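Side-chain contacts in putative metal-sulfur cluster biosynthesis proteins YuaD (Bacillus subtilis, PDB 1ORU), which is of unknown function but carries a MOSC domain, whose family is generally thought to bind molybdenum and pyridoxal phosphate: residues A[31-35]-A[36-40]; A[70-74]-A[75-79]; A[87-91]-A[92-96]; A[147-150]-A[151-154]. All coordinates share one frame; numbering follows the deposited sequence.

Contact 1: residues A[31-35]-A[36-40]; sequences LDFDY and GGIPG
I38 folds back against the strand it has just left and lays its CG1 branch on F33 and L31. I38 and F33 lie side by side and point the same way. The isoleucine does not sit over the phenylalanine ring: its CG1 comes to the ring edge, near the ring plane, with CE1 of F33 3.8 Å from CG1 of I38. One bond further on, the I38 chain turns to L31, whose side chain it crosses obliquely, and CD1 of L31 meets CD1 of I38 methyl to methyl at 3.8 Å. What puts that branch there is chi1 of -60°, with CG1 anti to the carbonyl carbon and CG2 left on the side of D32 O and L31 CD2. An alanine at I38 is likely to leave the F33 edge and the L31 methyl without their shared partner, opening a gap between them.

The fold-back itself is a type II turn from D34 to G37, closed by a single antiparallel hydrogen-bonded pair: D34 N reaches G37 O at 2.9 Å, and G37 N returns to D34 O at 2.8 Å. G36, at phi 108°, would press a CB onto Y35 O. The D34 carboxylate grips the turn too, its OD1 met by Y35 N at 2.7 Å from above the carboxylate plane. P39 closes over D32 O, a buried carbonyl without a hydrogen-bond partner.

Around this turn, strand 30-33 pairs with strand 171-174, L31 and I38 pack on strand 5-17, and F33 and I38 both rest on I69 of strand 69-73.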
# COMPACT_ATOMS: atom_id res chain seq x y z
N LEU A 31 -0.82 -9.38 -21.30
CA LEU A 31 -0.89 -9.91 -19.94
C LEU A 31 -2.27 -9.59 -19.38
O LEU A 31 -2.86 -8.57 -19.71
CB LEU A 31 0.15 -9.26 -19.02
CG LEU A 31 1.63 -9.58 -19.17
CD1 LEU A 31 2.42 -8.78 -18.14
CD2 LEU A 31 1.87 -11.07 -19.00
N ASP A 32 -2.78 -10.49 -18.54
CA ASP A 32 -4.06 -10.25 -17.90
C ASP A 32 -3.77 -9.87 -16.46
O ASP A 32 -3.02 -10.57 -15.77
CB ASP A 32 -4.93 -11.51 -17.93
CG ASP A 32 -5.47 -11.81 -19.30
OD1 ASP A 32 -6.05 -10.90 -19.93
OD2 ASP A 32 -5.32 -12.97 -19.75
N PHE A 33 -4.32 -8.75 -16.02
CA PHE A 33 -4.15 -8.31 -14.64
C PHE A 33 -5.48 -8.62 -13.96
O PHE A 33 -6.55 -8.29 -14.48
CB PHE A 33 -3.91 -6.80 -14.53
CG PHE A 33 -2.51 -6.37 -14.91
CD1 PHE A 33 -1.49 -7.29 -15.08
CD2 PHE A 33 -2.23 -5.01 -15.05
CE1 PHE A 33 -0.19 -6.87 -15.40
CE2 PHE A 33 -0.93 -4.58 -15.36
CZ PHE A 33 0.08 -5.51 -15.54
N ASP A 34 -5.42 -9.27 -12.81
CA ASP A 34 -6.62 -9.61 -12.06
C ASP A 34 -6.24 -9.43 -10.59
O ASP A 34 -5.06 -9.28 -10.27
CB ASP A 34 -7.04 -11.05 -12.33
CG ASP A 34 -8.47 -11.35 -11.90
OD1 ASP A 34 -9.10 -10.49 -11.25
OD2 ASP A 34 -8.96 -12.45 -12.21
N TYR A 35 -7.22 -9.44 -9.70
CA TYR A 35 -6.90 -9.30 -8.29
C TYR A 35 -5.93 -10.43 -7.95
O TYR A 35 -6.20 -11.59 -8.22
CB TYR A 35 -8.17 -9.39 -7.45
CG TYR A 35 -9.14 -8.26 -7.75
CD1 TYR A 35 -8.75 -6.93 -7.58
CD2 TYR A 35 -10.43 -8.52 -8.21
CE1 TYR A 35 -9.63 -5.89 -7.87
CE2 TYR A 35 -11.31 -7.49 -8.50
CZ TYR A 35 -10.91 -6.17 -8.32
OH TYR A 35 -11.78 -5.14 -8.59
N GLY A 36 -4.78 -10.08 -7.38
CA GLY A 36 -3.80 -11.09 -7.04
C GLY A 36 -2.59 -11.02 -7.95
O GLY A 36 -1.52 -11.55 -7.63
N GLY A 37 -2.75 -10.38 -9.11
CA GLY A 37 -1.65 -10.25 -10.04
C GLY A 37 -1.94 -10.81 -11.42
O GLY A 37 -3.06 -10.67 -11.94
N ILE A 38 -0.93 -11.44 -12.02
CA ILE A 38 -1.04 -12.04 -13.35
C ILE A 38 -1.32 -13.54 -13.23
O ILE A 38 -0.46 -14.30 -12.78
CB ILE A 38 0.29 -11.87 -14.12
CG1 ILE A 38 0.61 -10.39 -14.28
CG2 ILE A 38 0.19 -12.56 -15.48
CD1 ILE A 38 2.07 -10.14 -14.60
N PRO A 39 -2.51 -13.99 -13.65
CA PRO A 39 -2.80 -15.43 -13.56
C PRO A 39 -1.70 -16.25 -14.22
O PRO A 39 -1.26 -15.94 -15.33
CB PRO A 39 -4.14 -15.55 -14.27
CG PRO A 39 -4.80 -14.24 -13.97
CD PRO A 39 -3.67 -13.26 -14.20
N GLY A 40 -1.24 -17.29 -13.53
CA GLY A 40 -0.20 -18.14 -14.08
C GLY A 40 1.20 -17.65 -13.79
O GLY A 40 2.18 -18.34 -14.07

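Contact 2: residues A[70-74]-A[75-79]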
# COMPACT_ATOMS: atom_id res chain seq x y z
N SER A 70 5.65 -6.33 -10.59
CA SER A 70 6.93 -5.65 -10.49
C SER A 70 7.14 -4.79 -11.72
O SER A 70 6.96 -5.25 -12.85
CB SER A 70 8.06 -6.68 -10.38
OG SER A 70 9.32 -6.05 -10.33
N ILE A 71 7.52 -3.53 -11.50
CA ILE A 71 7.74 -2.60 -12.61
C ILE A 71 9.12 -1.93 -12.57
O ILE A 71 9.60 -1.55 -11.50
CB ILE A 71 6.70 -1.45 -12.62
CG1 ILE A 71 5.28 -2.02 -12.55
CG2 ILE A 71 6.88 -0.60 -13.87
CD1 ILE A 71 4.20 -0.95 -12.56
N VAL A 72 9.75 -1.80 -13.73
CA VAL A 72 11.04 -1.13 -13.85
C VAL A 72 10.94 -0.19 -15.05
O VAL A 72 10.11 -0.39 -15.93
CB VAL A 72 12.22 -2.12 -14.11
CG1 VAL A 72 12.33 -3.10 -12.96
CG2 VAL A 72 12.03 -2.85 -15.43
N SER A 73 11.77 0.84 -15.08
CA SER A 73 11.73 1.74 -16.21
C SER A 73 13.00 1.51 -17.02
O SER A 73 14.06 1.21 -16.47
CB SER A 73 11.65 3.20 -15.75
OG SER A 73 12.92 3.76 -15.54
N ILE A 74 12.88 1.63 -18.34
CA ILE A 74 14.02 1.44 -19.23
C ILE A 74 15.12 2.42 -18.85
O ILE A 74 16.31 2.07 -18.82
CB ILE A 74 13.62 1.69 -20.71
CG1 ILE A 74 12.59 0.65 -21.16
CG2 ILE A 74 14.87 1.69 -21.60
CD1 ILE A 74 13.07 -0.79 -21.05
N GLU A 75 14.73 3.66 -18.54
CA GLU A 75 15.70 4.69 -18.16
C GLU A 75 16.52 4.30 -16.93
O GLU A 75 17.74 4.44 -16.94
CB GLU A 75 15.00 6.02 -17.90
CG GLU A 75 14.34 6.68 -19.10
CD GLU A 75 12.93 6.17 -19.36
OE1 GLU A 75 12.31 5.65 -18.42
OE2 GLU A 75 12.45 6.31 -20.51
N GLU A 76 15.85 3.83 -15.88
CA GLU A 76 16.58 3.44 -14.67
C GLU A 76 17.44 2.19 -14.89
O GLU A 76 18.52 2.07 -14.32
CB GLU A 76 15.60 3.25 -13.49
CG GLU A 76 14.89 4.54 -13.08
CD GLU A 76 14.12 4.44 -11.77
OE1 GLU A 76 13.50 3.39 -11.52
OE2 GLU A 76 14.12 5.42 -10.99
N CYS A 77 16.97 1.26 -15.72
CA CYS A 77 17.75 0.06 -16.00
C CYS A 77 19.04 0.45 -16.70
O CYS A 77 20.09 -0.14 -16.45
CB CYS A 77 16.96 -0.92 -16.88
SG CYS A 77 15.68 -1.84 -16.01
N ASN A 78 18.96 1.44 -17.59
CA ASN A 78 20.14 1.91 -18.31
C ASN A 78 21.07 2.56 -17.30
O ASN A 78 22.31 2.46 -17.40
CB ASN A 78 19.75 2.94 -19.38
CG ASN A 78 19.06 2.31 -20.58
OD1 ASN A 78 18.56 3.01 -21.46
ND2 ASN A 78 19.04 0.98 -20.62
N GLU A 79 20.48 3.22 -16.31
CA GLU A 79 21.25 3.89 -15.27
C GLU A 79 22.03 2.86 -14.47
O GLU A 79 23.20 3.06 -14.16
CB GLU A 79 20.32 4.68 -14.35
CG GLU A 79 20.97 5.89 -13.73
CD GLU A 79 20.04 6.66 -12.82
OE1 GLU A 79 18.84 6.79 -13.16
OE2 GLU A 79 20.50 7.15 -11.77
O HOH W 1 13.15 0.97 -12.61
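S73 OG takes the amide of E76 at 3.0 Å, the N-cap bond where strand 69-73 gives way to helix 74-84, and it is nearly straight, 165° at the hydrogen. The hydroxyl faces that amide because chi1 is 89°, which holds OG between the backbone N and the carbonyl carbon; it is also hydrogen-bonded to M103 O. The helical bonds follow at once, C77 N to S73 O at 3.0 Å and N78 N to I74 O. An alanine in place of S73 would probably leave both the E76 amide and M103 O without this partner and fray the first turn.

A water supplies the next kind of link, accepting from S73 N at 2.8 Å and donating to E76 OE1 at 2.7 Å; the same OE1 is also bonded to T107 OG1. The E75 carboxylate leads out to G102 N and M103 N.

Apolar packing is slight: V72 CG2 rests on C77 SG at 3.8 Å. I74 and N78 run side by side, a methyl beside an amide oxygen.

Taken together, the serine hydroxyl caps the helix and ties it to M103, a water bridges the S73 amide to E76, and the two glutamates of the first turn probably interact favourably with the helix N-terminal dipole.

Contact 3: residues A[87-91]-A[92-96]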
# COMPACT_ATOMS: atom_id res chain seq x y z
N PRO A 87 27.16 -3.28 -20.55
CA PRO A 87 26.44 -2.77 -21.72
C PRO A 87 24.92 -2.67 -21.60
O PRO A 87 24.32 -1.75 -22.16
CB PRO A 87 26.87 -3.73 -22.83
CG PRO A 87 27.09 -5.00 -22.10
CD PRO A 87 27.83 -4.55 -20.87
N ARG A 88 24.30 -3.60 -20.88
CA ARG A 88 22.85 -3.55 -20.74
C ARG A 88 22.30 -4.38 -19.59
O ARG A 88 22.93 -5.34 -19.13
CB ARG A 88 22.19 -4.00 -22.04
CG ARG A 88 22.59 -5.40 -22.48
CD ARG A 88 21.80 -5.86 -23.70
NE ARG A 88 22.23 -7.19 -24.15
CZ ARG A 88 21.66 -7.87 -25.13
NH1 ARG A 88 20.62 -7.36 -25.78
NH2 ARG A 88 22.13 -9.06 -25.48
N ILE A 89 21.12 -3.99 -19.13
CA ILE A 89 20.41 -4.67 -18.05
C ILE A 89 18.99 -4.89 -18.57
O ILE A 89 18.25 -3.94 -18.78
CB ILE A 89 20.35 -3.81 -16.77
CG1 ILE A 89 21.75 -3.64 -16.17
CG2 ILE A 89 19.41 -4.45 -15.76
CD1 ILE A 89 22.36 -4.93 -15.68
N LEU A 90 18.61 -6.15 -18.78
CA LEU A 90 17.28 -6.46 -19.29
C LEU A 90 16.25 -6.61 -18.17
O LEU A 90 16.53 -7.20 -17.13
CB LEU A 90 17.32 -7.75 -20.11
CG LEU A 90 18.26 -7.75 -21.31
CD1 LEU A 90 18.14 -9.08 -22.05
CD2 LEU A 90 17.93 -6.59 -22.24
N PRO A 91 15.04 -6.07 -18.38
CA PRO A 91 13.99 -6.17 -17.36
C PRO A 91 13.76 -7.61 -16.91
O PRO A 91 13.46 -7.87 -15.74
CB PRO A 91 12.77 -5.57 -18.05
CG PRO A 91 13.39 -4.50 -18.92
CD PRO A 91 14.59 -5.23 -19.51
N GLU A 92 13.90 -8.55 -17.86
CA GLU A 92 13.70 -9.97 -17.58
C GLU A 92 14.60 -10.48 -16.46
O GLU A 92 14.19 -11.26 -15.61
CB GLU A 92 13.95 -10.81 -18.83
CG GLU A 92 12.98 -10.54 -19.98
CD GLU A 92 13.55 -9.60 -21.02
OE1 GLU A 92 14.08 -8.53 -20.65
OE2 GLU A 92 13.45 -9.93 -22.23
N TRP A 93 15.85 -10.03 -16.49
CA TRP A 93 16.83 -10.45 -15.49
C TRP A 93 16.43 -9.99 -14.09
O TRP A 93 16.81 -10.62 -13.10
CB TRP A 93 18.20 -9.87 -15.83
CG TRP A 93 18.71 -10.23 -17.19
CD1 TRP A 93 18.22 -11.19 -18.03
CD2 TRP A 93 19.82 -9.64 -17.86
NE1 TRP A 93 18.97 -11.24 -19.18
CE2 TRP A 93 19.96 -10.29 -19.11
CE3 TRP A 93 20.72 -8.61 -17.54
CZ2 TRP A 93 20.95 -9.96 -20.03
CZ3 TRP A 93 21.71 -8.28 -18.45
CH2 TRP A 93 21.82 -8.95 -19.68
N LEU A 94 15.68 -8.90 -14.02
CA LEU A 94 15.24 -8.37 -12.74
C LEU A 94 13.87 -8.91 -12.35
O LEU A 94 13.31 -8.51 -11.33
CB LEU A 94 15.21 -6.84 -12.79
CG LEU A 94 16.52 -6.14 -13.20
CD1 LEU A 94 16.30 -4.63 -13.25
CD2 LEU A 94 17.61 -6.48 -12.21
N GLY A 95 13.34 -9.81 -13.16
CA GLY A 95 12.04 -10.40 -12.89
C GLY A 95 10.88 -9.42 -13.01
O GLY A 95 9.84 -9.59 -12.37
N ALA A 96 11.05 -8.38 -13.82
CA ALA A 96 10.00 -7.39 -14.00
C ALA A 96 8.84 -7.93 -14.83
O ALA A 96 9.03 -8.78 -15.70
CB ALA A 96 10.57 -6.14 -14.66
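The indole of W93 has L90 lying across one face: CB of L90 stands 3.8 Å from the centroid of the five-membered ring of W93, only 9° off its normal, a CH-pi contact. The rest of the leucine runs on over the ring system, so that CD1 of L90 comes to CZ2 of W93 at 3.6 Å, and the backbone N of L90 lies over that same face. R88 O and CA of I89 approach the six-membered end obliquely, and Y142 of helix 133-142 stacks on the ring.

Backbone bonds fix the turn beneath. L90 O accepts W93 N at 3.0 Å, from well above the carbonyl plane. P91 O is held twice, by L94 N at 3.0 Å and by A96 N at 3.1 Å, reached from opposite faces of its plane, which probably limits its freedom to turn. The I89 and L94 side chains cross at about a right angle, CG2 of I89 4.0 Å from CD1 of L94.

The E92 chain bends at chi2 (99°) and brings OE1 back to within 3.4 Å of L90 CB.

These residues form a compact turn, closed through G95 at positive phi, in the connection of a beta-alpha-beta crossover: it carries the chain from helix 74-84 to strand 98-101, while P91 and A96 seat on V72 of strand 69-73.

Contact 4: residues A[147-150]-A[151-154]; sequences PKLA and SAFV
K148 O is gripped from two directions: a water donates to it at 2.7 Å, and A152 N reaches it at 3.2 Å. This is the first turn of helix 149-156, with K148 at the N-cap position, and the carbonyl just ahead of the helix accepts the opening i to i+4 bond. The same water also meets S151 OG at 3.2 Å, so the lysine carbonyl and the serine hydroxyl share one solvent molecule at the end of the helix. With chi1 at 59°, S151 turns OG back along the helix toward the K148 carbonyl and CB.

The next bond is shorter and better placed, F153 N to L149 O at 2.8 Å, with the donor tilted 24° from the carbonyl plane. A150 O accepts two weak bonds, from V154 N and from F153 N, so the F153 amide is divided between two carbonyls.

L149 and F153 are buried against other helices. L149 packs on M84 of helix 74-84 and on Y143, and Q140 accepts from its backbone N; F153 goes in among I80, M84, P135 and I139, joining this helix to both helix 74-84 and helix 133-142. Nearer the backbone the first turn is compact, and the methyl CB of A152 lies 3.3 Å from K148 O and just as far from L149 O.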
# COMPACT_ATOMS: atom_id res chain seq x y z
N PRO A 147 34.26 -9.01 -12.53
CA PRO A 147 34.21 -9.28 -11.09
C PRO A 147 33.18 -8.57 -10.21
O PRO A 147 32.79 -7.43 -10.46
CB PRO A 147 35.63 -8.97 -10.64
CG PRO A 147 35.98 -7.80 -11.51
CD PRO A 147 35.49 -8.26 -12.87
N LYS A 148 32.77 -9.29 -9.16
CA LYS A 148 31.83 -8.81 -8.14
C LYS A 148 30.63 -8.01 -8.63
O LYS A 148 30.28 -6.98 -8.03
CB LYS A 148 32.60 -7.99 -7.11
CG LYS A 148 33.80 -8.71 -6.52
CD LYS A 148 34.51 -7.86 -5.48
CE LYS A 148 35.69 -8.60 -4.87
NZ LYS A 148 36.72 -8.94 -5.89
N LEU A 149 29.97 -8.47 -9.69
CA LEU A 149 28.82 -7.74 -10.19
C LEU A 149 27.58 -7.91 -9.31
O LEU A 149 26.75 -7.01 -9.25
CB LEU A 149 28.50 -8.16 -11.63
CG LEU A 149 29.49 -7.71 -12.71
CD1 LEU A 149 28.91 -8.00 -14.09
CD2 LEU A 149 29.79 -6.23 -12.56
N ALA A 150 27.45 -9.05 -8.64
CA ALA A 150 26.28 -9.27 -7.79
C ALA A 150 26.20 -8.22 -6.69
O ALA A 150 25.15 -7.61 -6.48
CB ALA A 150 26.34 -10.66 -7.17
N SER A 151 27.30 -8.02 -5.97
CA SER A 151 27.31 -7.03 -4.91
C SER A 151 27.23 -5.63 -5.52
O SER A 151 26.68 -4.71 -4.92
CB SER A 151 28.58 -7.17 -4.06
OG SER A 151 29.75 -7.01 -4.84
N ALA A 152 27.76 -5.49 -6.73
CA ALA A 152 27.74 -4.20 -7.42
C ALA A 152 26.29 -3.80 -7.73
O ALA A 152 25.93 -2.63 -7.65
CB ALA A 152 28.54 -4.28 -8.72
N PHE A 153 25.47 -4.79 -8.08
CA PHE A 153 24.07 -4.52 -8.37
C PHE A 153 23.35 -4.02 -7.12
O PHE A 153 22.68 -2.98 -7.16
CB PHE A 153 23.38 -5.80 -8.87
CG PHE A 153 21.89 -5.67 -8.99
CD1 PHE A 153 21.31 -4.95 -10.04
CD2 PHE A 153 21.05 -6.25 -8.03
CE1 PHE A 153 19.93 -4.82 -10.13
CE2 PHE A 153 19.67 -6.12 -8.12
CZ PHE A 153 19.10 -5.40 -9.17
N VAL A 154 23.50 -4.74 -6.02
CA VAL A 154 22.86 -4.37 -4.76
C VAL A 154 23.21 -2.94 -4.37
O VAL A 154 22.36 -2.20 -3.85
CB VAL A 154 23.27 -5.31 -3.62
CG1 VAL A 154 22.65 -4.85 -2.31
CG2 VAL A 154 22.81 -6.72 -3.94
O HOH W 2 31.48 -5.01 -6.58

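How the contacts relate
The four contacts follow one another along the chain without interleaving, all within the MOSC region. Contact 1 lies across the centre of the chain from contacts 2 and 4, its centre about 21 Å from those of contacts 2 and 3 and 32 Å from that of contact 4. Contacts 2 and 3 belong to one beta-alpha-beta unit, at its strand-to-helix joint and its return connection; their centres are 8 Å apart, and they touch where V72 CG2 meets A96 CB at 3.7 Å. Contact 3 in turn reaches contact 4 through L94 and F153. A continuous line of packing thus runs from the central sheet through the connection to helix 149-156, while contact 1 shares strand 69-73 as a neighbour.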